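Local coordinates for protein Lys-gingipain catalytic subunit (Porphyromonas gingivalis, PDB 6I9A) that cleaves proteins after lysine residues as a secreted cysteine endopeptidase and may act as a virulence factor in periodontal disease, at residues Tyr161-Asn164 / Ser165-Gln169; Thr171-Tyr174 / Gly175-Tyr178; Thr220-Asp224 / Pro225-Thr229. One frame throughout, in Å; residues are numbered along the deposited sequence.

Overall arrangement
The three contacts compare how neighbouring residues brace one another in a helix and in a hairpin of the gingipain catalytic domain. Contacts 1 and 2 both lie on helix 163-178, about 14 Å apart between centres; contact 3 is the hairpin of strands 221-223 and 226-228, whose nearest atoms come within about 7 Å of contact 1. None is wholly core. Contact 1, at the inhibitor pocket, combines a pi-type turn with an amide pair; contact 2, where half the touching residues are buried, combines regular helix bonds with an aromatic pair and a sodium ligand. Contact 3 relies on cross-strand bonds and, like contact 1, reaches the inhibitor.

Contact 1 of 3, residues Tyr161-Asn164 / Ser165-Gln169; sequences YSWN and SQVGQ
Asn164 and Gln169 are joined twice, once through the backbone and once through their side-chain amides. Gln169 NE2 donates to Asn164 OD1 at 2.9 Å, and at 174° the N-H points almost straight at the oxygen. The acceptor lies in the amide plane of Gln169, whereas the two amide planes are turned 57° apart. Asn164 has its CG anti to the backbone N (chi1 165°), which carries OD1 to the Gln169 side. Along the backbone, Gln169 N donates to Asn164 O at 2.8 Å. A bond from residue i+5 back to i marks a pi-type turn, and the preceding carbonyl repeats it: Trp163 O accepts from Gly168 N at 3.1 Å and also from Val167 N at 2.9 Å, two donors gripping one oxygen. Water continues the polar network at the start of the helix, where one molecule donates to Tyr161 O and accepts from Ser165 N, and a second donates to Ser162 O.

The apolar part lies around the indole of Trp163. Val167 runs alongside it and sets CG2 against the ring edge, close to the ring plane, 3.5 Å from Trp163 CE3. The indole also touches the bound inhibitor KYT-36, and its side chain lies about 6 Å from that of His216, the inferred catalytic proton donor. The wider turn lies in the first part of helix 163-178, the crossover helix between strands 152-157 and 188-192. Leu193 O and Gly158 O, each just past the end of one of those strands, both accept from Asn164 ND2. Trp285 stacks on the indole while Phe299 meets it edge-to-face, and Val167 packs on Trp285 and Tyr289 of helix 285-293.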
# COMPACT_ATOMS: atom_id res chain seq x y z
N TYR A 161 26.85 14.31 -2.90
CA TYR A 161 28.24 14.37 -2.45
C TYR A 161 28.36 14.25 -0.94
O TYR A 161 29.29 13.60 -0.43
CB TYR A 161 28.92 15.66 -2.95
CG TYR A 161 28.93 15.74 -4.46
CD1 TYR A 161 29.69 14.86 -5.23
CD2 TYR A 161 28.11 16.64 -5.13
CE1 TYR A 161 29.66 14.92 -6.64
CE2 TYR A 161 28.08 16.72 -6.53
CZ TYR A 161 28.84 15.84 -7.28
OH TYR A 161 28.75 15.94 -8.66
N SER A 162 27.47 14.96 -0.20
CA SER A 162 27.56 14.92 1.26
C SER A 162 26.60 13.93 1.92
O SER A 162 26.97 13.31 2.91
CB SER A 162 27.36 16.30 1.89
OG SER A 162 26.04 16.83 1.69
N TRP A 163 25.37 13.80 1.39
CA TRP A 163 24.36 13.01 2.09
C TRP A 163 24.41 11.53 1.78
O TRP A 163 23.84 10.75 2.56
CB TRP A 163 22.96 13.55 1.74
CG TRP A 163 22.63 14.89 2.35
CD1 TRP A 163 22.61 16.09 1.71
CD2 TRP A 163 22.21 15.12 3.69
NE1 TRP A 163 22.25 17.08 2.59
CE2 TRP A 163 22.00 16.52 3.82
CE3 TRP A 163 22.06 14.30 4.83
CZ2 TRP A 163 21.59 17.11 5.02
CZ3 TRP A 163 21.60 14.88 6.01
CH2 TRP A 163 21.44 16.28 6.12
N ASN A 164 25.04 11.10 0.67
CA ASN A 164 25.07 9.66 0.44
C ASN A 164 25.74 8.93 1.61
O ASN A 164 25.24 7.92 2.09
CB ASN A 164 25.79 9.39 -0.91
CG ASN A 164 26.18 7.95 -1.05
OD1 ASN A 164 27.21 7.51 -0.53
ND2 ASN A 164 25.30 7.14 -1.66
N SER A 165 26.88 9.46 2.10
CA SER A 165 27.54 8.74 3.19
C SER A 165 26.88 9.00 4.53
O SER A 165 26.91 8.14 5.43
CB SER A 165 29.03 9.15 3.27
OG SER A 165 29.19 10.54 3.55
N GLN A 166 26.31 10.20 4.72
CA GLN A 166 25.77 10.57 6.03
C GLN A 166 24.42 9.97 6.31
O GLN A 166 24.11 9.71 7.49
CB GLN A 166 25.69 12.09 6.15
CG GLN A 166 27.10 12.71 6.18
CD GLN A 166 27.76 12.38 7.50
OE1 GLN A 166 27.24 12.74 8.54
NE2 GLN A 166 28.81 11.63 7.47
N VAL A 167 23.60 9.78 5.26
CA VAL A 167 22.24 9.27 5.48
C VAL A 167 21.87 8.13 4.52
O VAL A 167 21.26 7.18 4.95
CB VAL A 167 21.23 10.43 5.32
CG1 VAL A 167 19.80 9.93 5.09
CG2 VAL A 167 21.27 11.33 6.55
N GLY A 168 22.20 8.26 3.23
CA GLY A 168 21.74 7.23 2.28
C GLY A 168 22.27 5.85 2.62
O GLY A 168 21.51 4.86 2.73
N GLN A 169 23.60 5.76 2.82
CA GLN A 169 24.17 4.45 3.13
C GLN A 169 23.70 3.90 4.50
O GLN A 169 23.27 2.76 4.58
CB GLN A 169 25.68 4.48 3.05
CG GLN A 169 26.21 4.70 1.62
CD GLN A 169 27.68 4.42 1.55
OE1 GLN A 169 28.16 3.42 2.12
NE2 GLN A 169 28.38 5.29 0.87
O HOH W 1 28.84 11.24 0.92
O HOH W 2 29.67 13.85 3.80

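Contact 2 of 3, residues Thr171-Tyr174 / Gly175-Tyr178; sequences TIKY and GMQY. With NA (sodium ion), chain F.
Thr171 O receives Gly175 N at 3.2 Å, the first of four successive i to i+4 bonds that give this part of the helix its regular alpha form. The hydroxyl of Thr171 is engaged one turn earlier, with Val167 O. Ile172 O accepts from Met176 N, and the two side chains cross at an angle, with Ile172 CG2 at 3.9 Å from Met176 CE. A bend at the last torsion of Met176 (chi3 -62°) turns the methyl back toward the isoleucine, and both residues pack on Leu155 of strand 152-157. Lys173 O takes Gln177 N at 2.9 Å.

Tyr174 O closes the series with Tyr178 N, and their rings form an edge-to-face pair. Tyr178 puts its edge over the Tyr174 face, with CD2 above the ring centre; the centroids are 4.9 Å apart and the planes make 57°. A chi1 of 179° swings the Tyr174 ring away from its own backbone N, and Tyr174 OH reaches a sodium ion at 2.5 Å. Tyr178 OH is hydrogen-bonded to Phe305 N. The helix side of the sodium site is therefore a phenol whose ring face is met by the edge of a second tyrosine; Val293, Thr308, Ser309, Asp314 and a water complete the coordination, joining the beta-alpha-beta crossover helix to later segments of the catalytic domain.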
# COMPACT_ATOMS: atom_id res chain seq x y z
N THR A 171 20.88 4.40 5.89
CA THR A 171 19.48 3.95 5.71
C THR A 171 19.45 2.54 5.12
O THR A 171 18.81 1.63 5.69
CB THR A 171 18.75 4.89 4.76
OG1 THR A 171 18.65 6.21 5.33
CG2 THR A 171 17.33 4.39 4.48
N ILE A 172 20.13 2.35 3.98
CA ILE A 172 20.04 1.04 3.30
C ILE A 172 20.74 -0.03 4.13
O ILE A 172 20.24 -1.17 4.22
CB ILE A 172 20.66 1.19 1.88
CG1 ILE A 172 19.88 2.19 1.02
CG2 ILE A 172 20.79 -0.19 1.19
CD1 ILE A 172 18.42 1.96 0.88
N LYS A 173 21.85 0.30 4.80
CA LYS A 173 22.54 -0.66 5.65
C LYS A 173 21.67 -1.11 6.80
O LYS A 173 21.73 -2.28 7.21
CB LYS A 173 23.88 -0.12 6.14
CG LYS A 173 24.92 0.01 5.01
CD LYS A 173 26.21 0.68 5.53
CE LYS A 173 27.31 0.61 4.47
NZ LYS A 173 28.56 1.21 4.98
N TYR A 174 20.87 -0.22 7.40
CA TYR A 174 19.96 -0.60 8.49
C TYR A 174 18.93 -1.61 7.95
O TYR A 174 18.71 -2.65 8.54
CB TYR A 174 19.25 0.68 9.01
CG TYR A 174 18.27 0.42 10.12
CD1 TYR A 174 18.65 0.56 11.47
CD2 TYR A 174 16.96 0.04 9.84
CE1 TYR A 174 17.73 0.38 12.49
CE2 TYR A 174 16.03 -0.17 10.87
CZ TYR A 174 16.43 -0.01 12.18
OH TYR A 174 15.57 -0.18 13.23
N GLY A 175 18.32 -1.29 6.80
CA GLY A 175 17.38 -2.22 6.18
C GLY A 175 17.97 -3.61 5.95
O GLY A 175 17.32 -4.64 6.24
N MET A 176 19.17 -3.66 5.41
CA MET A 176 19.84 -4.93 5.16
C MET A 176 20.25 -5.66 6.43
O MET A 176 20.14 -6.89 6.50
CB MET A 176 21.07 -4.74 4.26
CG MET A 176 20.71 -4.23 2.88
SD MET A 176 22.08 -4.18 1.74
CE MET A 176 23.12 -3.09 2.50
N GLN A 177 20.72 -4.94 7.44
CA GLN A 177 21.15 -5.58 8.66
C GLN A 177 20.00 -6.31 9.28
O GLN A 177 20.15 -7.44 9.75
CB GLN A 177 21.71 -4.54 9.65
CG GLN A 177 21.99 -5.16 11.00
CD GLN A 177 22.74 -4.28 11.93
OE1 GLN A 177 23.18 -3.18 11.57
NE2 GLN A 177 22.95 -4.79 13.13
N TYR A 178 18.84 -5.61 9.42
CA TYR A 178 17.78 -6.19 10.21
C TYR A 178 16.76 -7.00 9.43
O TYR A 178 16.15 -7.88 10.07
CB TYR A 178 17.07 -5.05 10.98
CG TYR A 178 17.99 -4.49 12.04
CD1 TYR A 178 18.37 -5.27 13.14
CD2 TYR A 178 18.59 -3.23 11.91
CE1 TYR A 178 19.28 -4.81 14.07
CE2 TYR A 178 19.46 -2.74 12.88
CZ TYR A 178 19.81 -3.54 13.95
OH TYR A 178 20.62 -3.02 14.93
NA NA F . 14.25 1.74 14.17
O HOH W 3 13.83 0.48 16.22

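Contact 3 of 3, residues Thr220-Asp224 / Pro225-Thr229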
# COMPACT_ATOMS: atom_id res chain seq x y z
N THR A 220 9.69 13.02 -12.99
CA THR A 220 9.63 11.90 -13.93
C THR A 220 10.82 10.97 -13.81
O THR A 220 11.06 10.16 -14.72
CB THR A 220 9.50 12.43 -15.38
OG1 THR A 220 10.62 13.28 -15.66
CG2 THR A 220 8.20 13.16 -15.61
N ALA A 221 11.56 11.01 -12.69
CA ALA A 221 12.73 10.15 -12.58
C ALA A 221 13.19 10.00 -11.16
O ALA A 221 13.12 10.92 -10.33
CB ALA A 221 13.92 10.71 -13.40
N TRP A 222 13.82 8.84 -10.90
CA TRP A 222 14.83 8.70 -9.85
C TRP A 222 16.08 9.28 -10.53
O TRP A 222 16.47 8.81 -11.60
CB TRP A 222 15.01 7.25 -9.41
CG TRP A 222 13.83 6.71 -8.67
CD1 TRP A 222 12.80 7.42 -8.11
CD2 TRP A 222 13.64 5.35 -8.28
NE1 TRP A 222 11.98 6.57 -7.41
CE2 TRP A 222 12.47 5.29 -7.51
CE3 TRP A 222 14.35 4.16 -8.54
CZ2 TRP A 222 12.02 4.10 -6.89
CZ3 TRP A 222 13.87 2.97 -7.99
CH2 TRP A 222 12.71 2.95 -7.18
N ALA A 223 16.68 10.33 -9.98
CA ALA A 223 17.61 11.13 -10.78
C ALA A 223 19.02 10.60 -10.91
O ALA A 223 19.66 10.85 -11.95
CB ALA A 223 17.65 12.56 -10.25
N ASP A 224 19.56 9.94 -9.89
CA ASP A 224 20.98 9.50 -9.99
C ASP A 224 21.26 8.44 -8.93
O ASP A 224 21.36 8.77 -7.74
CB ASP A 224 21.92 10.70 -9.78
CG ASP A 224 23.37 10.38 -10.06
OD1 ASP A 224 23.69 9.20 -10.21
OD2 ASP A 224 24.20 11.33 -10.07
N PRO A 225 21.35 7.17 -9.32
CA PRO A 225 21.36 6.69 -10.70
C PRO A 225 20.02 6.91 -11.40
O PRO A 225 18.95 6.76 -10.79
CB PRO A 225 21.68 5.20 -10.56
CG PRO A 225 21.25 4.84 -9.14
CD PRO A 225 21.61 6.09 -8.37
N LEU A 226 20.08 7.26 -12.67
CA LEU A 226 18.93 7.70 -13.40
C LEU A 226 18.02 6.56 -13.86
O LEU A 226 18.44 5.60 -14.53
CB LEU A 226 19.42 8.48 -14.64
CG LEU A 226 18.33 9.08 -15.55
CD1 LEU A 226 17.56 10.22 -14.82
CD2 LEU A 226 18.94 9.65 -16.84
N LEU A 227 16.72 6.73 -13.56
CA LEU A 227 15.65 5.86 -14.07
C LEU A 227 14.52 6.76 -14.45
O LEU A 227 13.88 7.35 -13.57
CB LEU A 227 15.22 4.85 -13.01
CG LEU A 227 14.13 3.85 -13.43
CD1 LEU A 227 14.60 2.93 -14.56
CD2 LEU A 227 13.65 3.05 -12.23
N THR A 228 14.30 6.92 -15.73
CA THR A 228 13.27 7.84 -16.20
C THR A 228 11.93 7.15 -16.49
O THR A 228 11.89 5.93 -16.69
CB THR A 228 13.71 8.55 -17.49
OG1 THR A 228 13.75 7.54 -18.51
CG2 THR A 228 15.07 9.24 -17.35
N THR A 229 10.87 7.95 -16.70
CA THR A 229 9.57 7.40 -17.12
C THR A 229 9.71 6.68 -18.48
O THR A 229 9.06 5.63 -18.70
CB THR A 229 8.49 8.50 -17.15
OG1 THR A 229 8.95 9.64 -17.89
CG2 THR A 229 8.05 8.91 -15.75
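A short beta hairpin, turning through a cis peptide bond between Asp224 and Pro225, pairs Trp222 with Leu227 across the strands as an antiparallel hydrogen-bonded pair. Leu227 N donates to Trp222 O at 2.9 Å, with the donor in the carbonyl plane. The return bond, from Trp222 N to Leu227 O, is 3.1 Å long and more bent, 137° at the hydrogen. One step further from the turn, Ala221 and Thr228 form a non-hydrogen-bonded pair, their CA atoms 4.3 Å apart. Thr229 N then donates to Thr220 O at 3.0 Å, a bent bond that fastens the open end of the hairpin. CA-H...O contacts supplement these bonds: Leu226 CA lies 3.2 Å from Trp222 O, so that one carbonyl meets both an N-H and a C-H from the opposing strand.

On one face of the hairpin, Trp222 and Leu227 point the same way side by side, Leu227 CD2 resting 3.9 Å from Trp222 CE3. In the leucine, an extended first torsion (chi1 -179°) together with a chi2 of 64° turns the CD2 methyl to the indole. The other face carries Ala221 and Leu226, where Ala221 CB meets Leu226 CD1 at 3.9 Å. Ala223, also on that face, touches the bound inhibitor and lies near His216, with which its backbone is hydrogen-bonded.

Thr228 holds the N-cap position of helix 229-232, so the second strand passes straight into a helix. Strand 221-223 is the middle strand of a small antiparallel sheet, between 217-218 and 226-228. On the face bearing Trp222 and Leu227, the indole stacks with Tyr213 of central strand 210-214 and with Phe261, while its NE1 is hydrogen-bonded to Tyr276 OH of strand 273-279; Leu227 and Thr229 pack on helix 261-267.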